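Local atomic coordinates of probable acetyltransferase (PDB entry 2EUI), a protein that probably transfers acyl groups, as a dimeric member of the GNAT acetyltransferase family whose substrate is not known. Residues 6-19 with 31-43. Residues are numbered along the deposited sequence; the frame is centred on the assembly and turned at random.
Sequences ATLEHLDLLAPLFV and PESSRKFLEKRLR
Leu38 reaches out from helix 31-43 against one face of the Phe18 ring and fills a hole lined by Leu11, Leu14, Ala15 and Phe18. Its CD2 lies over the middle of the ring, 3.5 Å from the centroid and 4° off the normal, a CH-pi contact, while CD1 meets Phe18 CB and CG and also touches Leu14 CG. Leu11 returns the knob, entering among Arg35, Leu38, Glu39 and Leu42. Its two methyls have different partners: CD1 packs 3.7 Å from Leu38 CB, and CD2 sits over one face of the Arg35 guanidinium, off toward its rim. Leu42 closes the buried side near Ala6, its CD2 3.9 Å from Ala6 CB.

Toward solvent the contact turns polar. The Arg35 chain, extended as far as NE, passes Ala15 and presents NE and NH2 side-on to Asp12, both gripping OD1, at 3.1 Å from NE and 2.8 Å from NH2. OD1 lies in the guanidinium plane, although the carboxylate is turned 46° from it. Further along, where Leu8 comes beside Leu42 and Arg43, Leu8 CD2 lies over one face of the Arg43 guanidinium, whose NE and NH2 both hold Glu39 OE2.

The axes of helix 11-19 and helix 31-43 approach to 9.2 Å, with their directions 126° apart; this is the pair that follows the first strand in the GNAT fold. Leu14 and Ala6 turn their side chains onto strand 48-53, Leu14 reaching strand 60-71 as well, while Ser34 and Phe37 pack on Leu75 of the second subunit and Phe18 on its Ser72.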
loop_
_atom_site.group_PDB
_atom_site.type_symbol
_atom_site.label_atom_id
_atom_site.label_comp_id
_atom_site.label_asym_id
_atom_site.label_seq_id
_atom_site.Cartn_x
_atom_site.Cartn_y
_atom_site.Cartn_z
ATOM N N ALA A 6 0.827 4.041 -18.860
ATOM C CA ALA A 6 2.253 4.215 -19.025
ATOM C C ALA A 6 2.963 2.869 -19.097
ATOM O O ALA A 6 2.638 1.940 -18.363
ATOM C CB ALA A 6 2.806 5.031 -17.869
ATOM N N THR A 7 3.918 2.771 -20.009
ATOM C CA THR A 7 4.730 1.572 -20.148
ATOM C C THR A 7 6.152 2.104 -20.189
ATOM O O THR A 7 6.362 3.325 -20.124
ATOM C CB THR A 7 4.441 0.797 -21.455
ATOM O OG1 THR A 7 4.797 1.598 -22.585
ATOM C CG2 THR A 7 2.979 0.437 -21.544
ATOM N N LEU A 8 7.125 1.205 -20.308
ATOM C CA LEU A 8 8.525 1.611 -20.353
ATOM C C LEU A 8 8.769 2.666 -21.439
ATOM O O LEU A 8 9.640 3.514 -21.291
ATOM C CB LEU A 8 9.416 0.386 -20.586
ATOM C CG LEU A 8 10.797 0.453 -19.923
ATOM C CD1 LEU A 8 10.627 0.673 -18.432
ATOM C CD2 LEU A 8 11.573 -0.826 -20.171
ATOM N N GLU A 9 7.980 2.625 -22.512
ATOM C CA GLU A 9 8.115 3.574 -23.614
ATOM C C GLU A 9 7.982 5.015 -23.165
ATOM O O GLU A 9 8.744 5.874 -23.604
ATOM C CB GLU A 9 7.049 3.339 -24.685
ATOM C CG GLU A 9 6.971 1.938 -25.263
ATOM C CD GLU A 9 5.649 1.700 -25.994
ATOM O OE1 GLU A 9 5.345 2.483 -26.918
ATOM O OE2 GLU A 9 4.918 0.741 -25.637
ATOM N N HIS A 10 7.006 5.284 -22.301
ATOM C CA HIS A 10 6.756 6.647 -21.838
ATOM C C HIS A 10 7.706 7.189 -20.771
ATOM O O HIS A 10 7.630 8.369 -20.423
ATOM C CB HIS A 10 5.328 6.749 -21.315
ATOM C CG HIS A 10 4.315 6.117 -22.213
ATOM N ND1 HIS A 10 4.153 4.751 -22.305
ATOM C CD2 HIS A 10 3.437 6.660 -23.089
ATOM C CE1 HIS A 10 3.220 4.480 -23.199
ATOM N NE2 HIS A 10 2.769 5.620 -23.690
ATOM N N LEU A 11 8.601 6.344 -20.263
ATOM C CA LEU A 11 9.518 6.768 -19.214
ATOM C C LEU A 11 10.118 8.157 -19.423
ATOM O O LEU A 11 10.052 9.002 -18.531
ATOM C CB LEU A 11 10.638 5.743 -19.018
ATOM C CG LEU A 11 11.550 6.040 -17.819
ATOM C CD1 LEU A 11 10.744 6.093 -16.535
ATOM C CD2 LEU A 11 12.605 4.975 -17.719
ATOM N N ASP A 12 10.693 8.406 -20.595
ATOM C CA ASP A 12 11.285 9.714 -20.853
ATOM C C ASP A 12 10.266 10.840 -20.907
ATOM O O ASP A 12 10.585 11.989 -20.591
ATOM C CB ASP A 12 12.094 9.703 -22.152
ATOM C CG ASP A 12 13.394 8.925 -22.027
ATOM O OD1 ASP A 12 14.100 9.090 -21.004
ATOM O OD2 ASP A 12 13.714 8.153 -22.958
ATOM N N LEU A 13 9.040 10.516 -21.302
ATOM C CA LEU A 13 7.999 11.529 -21.387
ATOM C C LEU A 13 7.458 11.871 -20.001
ATOM O O LEU A 13 7.131 13.025 -19.716
ATOM C CB LEU A 13 6.854 11.048 -22.284
ATOM C CG LEU A 13 5.717 12.067 -22.408
ATOM C CD1 LEU A 13 6.246 13.348 -23.034
ATOM C CD2 LEU A 13 4.590 11.504 -23.235
ATOM N N LEU A 14 7.398 10.857 -19.141
ATOM C CA LEU A 14 6.868 10.991 -17.789
ATOM C C LEU A 14 7.884 11.362 -16.713
ATOM O O LEU A 14 7.525 11.978 -15.705
ATOM C CB LEU A 14 6.158 9.686 -17.403
ATOM C CG LEU A 14 5.679 9.508 -15.967
ATOM C CD1 LEU A 14 4.567 10.506 -15.675
ATOM C CD2 LEU A 14 5.218 8.070 -15.767
ATOM N N ALA A 15 9.145 10.990 -16.918
ATOM C CA ALA A 15 10.195 11.291 -15.947
ATOM C C ALA A 15 10.232 12.770 -15.541
ATOM O O ALA A 15 10.163 13.102 -14.358
ATOM C CB ALA A 15 11.528 10.877 -16.497
ATOM N N PRO A 16 10.333 13.681 -16.516
ATOM C CA PRO A 16 10.369 15.095 -16.143
ATOM C C PRO A 16 9.125 15.581 -15.397
ATOM O O PRO A 16 9.219 16.414 -14.485
ATOM C CB PRO A 16 10.587 15.799 -17.484
ATOM C CG PRO A 16 9.965 14.859 -18.462
ATOM C CD PRO A 16 10.425 13.517 -17.976
ATOM N N LEU A 17 7.960 15.062 -15.771
ATOM C CA LEU A 17 6.732 15.475 -15.097
ATOM C C LEU A 17 6.638 14.875 -13.698
ATOM O O LEU A 17 5.990 15.441 -12.821
ATOM C CB LEU A 17 5.496 15.071 -15.898
ATOM C CG LEU A 17 4.255 15.775 -15.342
ATOM C CD1 LEU A 17 4.455 17.287 -15.455
ATOM C CD2 LEU A 17 3.012 15.333 -16.098
ATOM N N PHE A 18 7.284 13.728 -13.503
ATOM C CA PHE A 18 7.288 13.063 -12.206
ATOM C C PHE A 18 8.092 13.899 -11.208
ATOM O O PHE A 18 7.791 13.941 -10.006
ATOM C CB PHE A 18 7.914 11.679 -12.336
ATOM C CG PHE A 18 7.853 10.860 -11.084
ATOM C CD1 PHE A 18 6.633 10.506 -10.527
ATOM C CD2 PHE A 18 9.020 10.401 -10.483
ATOM C CE1 PHE A 18 6.577 9.701 -9.390
ATOM C CE2 PHE A 18 8.971 9.593 -9.340
ATOM C CZ PHE A 18 7.750 9.243 -8.794
ATOM N N VAL A 19 9.120 14.556 -11.724
ATOM C CA VAL A 19 9.980 15.403 -10.923
ATOM C C VAL A 19 9.198 16.626 -10.443
ATOM O O VAL A 19 9.183 16.938 -9.254
ATOM C CB VAL A 19 11.206 15.842 -11.756
ATOM C CG1 VAL A 19 11.998 16.923 -11.011
ATOM C CG2 VAL A 19 12.082 14.619 -12.057
ATOM N N PRO A 31 16.645 14.092 -10.155
ATOM C CA PRO A 31 16.252 13.685 -11.506
ATOM C C PRO A 31 16.517 12.234 -11.861
ATOM O O PRO A 31 15.656 11.568 -12.431
ATOM C CB PRO A 31 17.038 14.640 -12.391
ATOM C CG PRO A 31 17.135 15.846 -11.539
ATOM C CD PRO A 31 17.503 15.278 -10.208
ATOM N N GLU A 32 17.706 11.747 -11.527
ATOM C CA GLU A 32 18.051 10.374 -11.836
ATOM C C GLU A 32 17.385 9.338 -10.948
ATOM O O GLU A 32 16.892 8.331 -11.440
ATOM C CB GLU A 32 19.560 10.192 -11.805
ATOM C CG GLU A 32 20.235 10.627 -13.102
ATOM C CD GLU A 32 21.743 10.755 -12.961
ATOM O OE1 GLU A 32 22.384 9.750 -12.575
ATOM O OE2 GLU A 32 22.276 11.860 -13.234
ATOM N N SER A 33 17.355 9.574 -9.646
ATOM C CA SER A 33 16.724 8.615 -8.751
ATOM C C SER A 33 15.239 8.543 -9.053
ATOM O O SER A 33 14.593 7.510 -8.863
ATOM C CB SER A 33 16.936 9.024 -7.296
ATOM O OG SER A 33 18.311 9.006 -6.976
ATOM N N SER A 34 14.693 9.657 -9.521
ATOM C CA SER A 34 13.285 9.702 -9.844
ATOM C C SER A 34 13.027 8.902 -11.112
ATOM O O SER A 34 12.068 8.139 -11.184
ATOM C CB SER A 34 12.836 11.145 -9.994
ATOM O OG SER A 34 12.861 11.787 -8.720
ATOM N N ARG A 35 13.894 9.049 -12.105
ATOM C CA ARG A 35 13.718 8.303 -13.333
ATOM C C ARG A 35 14.001 6.830 -13.040
ATOM O O ARG A 35 13.372 5.943 -13.612
ATOM C CB ARG A 35 14.662 8.833 -14.421
ATOM C CG ARG A 35 14.471 8.167 -15.783
ATOM C CD ARG A 35 15.414 8.745 -16.827
ATOM N NE ARG A 35 15.141 8.284 -18.189
ATOM C CZ ARG A 35 15.238 7.018 -18.595
ATOM N NH1 ARG A 35 15.602 6.059 -17.750
ATOM N NH2 ARG A 35 14.977 6.712 -19.859
ATOM N N LYS A 36 14.946 6.567 -12.142
ATOM C CA LYS A 36 15.289 5.189 -11.794
ATOM C C LYS A 36 14.140 4.517 -11.044
ATOM O O LYS A 36 13.846 3.345 -11.279
ATOM C CB LYS A 36 16.571 5.143 -10.952
ATOM C CG LYS A 36 17.053 3.727 -10.682
ATOM C CD LYS A 36 16.934 2.875 -11.955
ATOM C CE LYS A 36 17.289 1.404 -11.736
ATOM N NZ LYS A 36 17.145 0.597 -12.996
ATOM N N PHE A 37 13.495 5.271 -10.153
ATOM C CA PHE A 37 12.355 4.785 -9.371
ATOM C C PHE A 37 11.215 4.335 -10.292
ATOM O O PHE A 37 10.677 3.231 -10.141
ATOM C CB PHE A 37 11.846 5.892 -8.431
ATOM C CG PHE A 37 10.652 5.491 -7.613
ATOM C CD1 PHE A 37 10.790 4.645 -6.524
ATOM C CD2 PHE A 37 9.378 5.930 -7.961
ATOM C CE1 PHE A 37 9.673 4.233 -5.785
ATOM C CE2 PHE A 37 8.260 5.529 -7.236
ATOM C CZ PHE A 37 8.407 4.677 -6.144
ATOM N N LEU A 38 10.856 5.202 -11.238
ATOM C CA LEU A 38 9.796 4.929 -12.200
ATOM C C LEU A 38 10.115 3.749 -13.108
ATOM O O LEU A 38 9.218 3.059 -13.585
ATOM C CB LEU A 38 9.548 6.152 -13.074
ATOM C CG LEU A 38 8.967 7.399 -12.417
ATOM C CD1 LEU A 38 8.832 8.487 -13.476
ATOM C CD2 LEU A 38 7.633 7.067 -11.783
ATOM N N GLU A 39 11.394 3.521 -13.357
ATOM C CA GLU A 39 11.774 2.420 -14.211
ATOM C C GLU A 39 11.412 1.121 -13.502
ATOM O O GLU A 39 10.706 0.285 -14.054
ATOM C CB GLU A 39 13.271 2.468 -14.503
ATOM C CG GLU A 39 13.630 2.087 -15.924
ATOM C CD GLU A 39 15.098 1.732 -16.065
ATOM O OE1 GLU A 39 15.939 2.504 -15.549
ATOM O OE2 GLU A 39 15.405 0.686 -16.690
ATOM N N LYS A 40 11.881 0.961 -12.270
ATOM C CA LYS A 40 11.591 -0.243 -11.507
ATOM C C LYS A 40 10.106 -0.528 -11.480
ATOM O O LYS A 40 9.693 -1.675 -11.625
ATOM C CB LYS A 40 12.097 -0.110 -10.080
ATOM C CG LYS A 40 13.590 -0.083 -9.972
ATOM C CD LYS A 40 13.995 -0.185 -8.530
ATOM C CE LYS A 40 15.501 -0.148 -8.390
ATOM N NZ LYS A 40 15.899 -0.307 -6.971
ATOM N N ARG A 41 9.306 0.518 -11.302
ATOM C CA ARG A 41 7.855 0.372 -11.248
ATOM C C ARG A 41 7.270 -0.006 -12.596
ATOM O O ARG A 41 6.473 -0.941 -12.685
ATOM C CB ARG A 41 7.213 1.663 -10.722
ATOM C CG ARG A 41 6.470 1.461 -9.404
ATOM C CD ARG A 41 7.279 0.608 -8.434
ATOM N NE ARG A 41 8.372 1.374 -7.859
ATOM C CZ ARG A 41 9.483 0.848 -7.354
ATOM N NH1 ARG A 41 9.680 -0.464 -7.350
ATOM N NH2 ARG A 41 10.402 1.645 -6.837
ATOM N N LEU A 42 7.657 0.720 -13.643
ATOM C CA LEU A 42 7.181 0.409 -14.984
ATOM C C LEU A 42 7.707 -0.961 -15.377
ATOM O O LEU A 42 6.942 -1.863 -15.699
ATOM C CB LEU A 42 7.669 1.448 -16.003
ATOM C CG LEU A 42 6.963 2.806 -16.035
ATOM C CD1 LEU A 42 7.674 3.751 -16.986
ATOM C CD2 LEU A 42 5.527 2.599 -16.464
ATOM N N ARG A 43 9.020 -1.122 -15.317
ATOM C CA ARG A 43 9.658 -2.383 -15.682
ATOM C C ARG A 43 9.156 -3.619 -14.911
ATOM O O ARG A 43 8.915 -4.668 -15.513
ATOM C CB ARG A 43 11.180 -2.247 -15.541
ATOM C CG ARG A 43 11.988 -3.392 -16.123
ATOM C CD ARG A 43 13.481 -3.143 -15.967
ATOM N NE ARG A 43 14.004 -2.140 -16.898
ATOM C CZ ARG A 43 14.266 -2.379 -18.182
ATOM N NH1 ARG A 43 14.052 -3.586 -18.687
ATOM N NH2 ARG A 43 14.750 -1.417 -18.957
#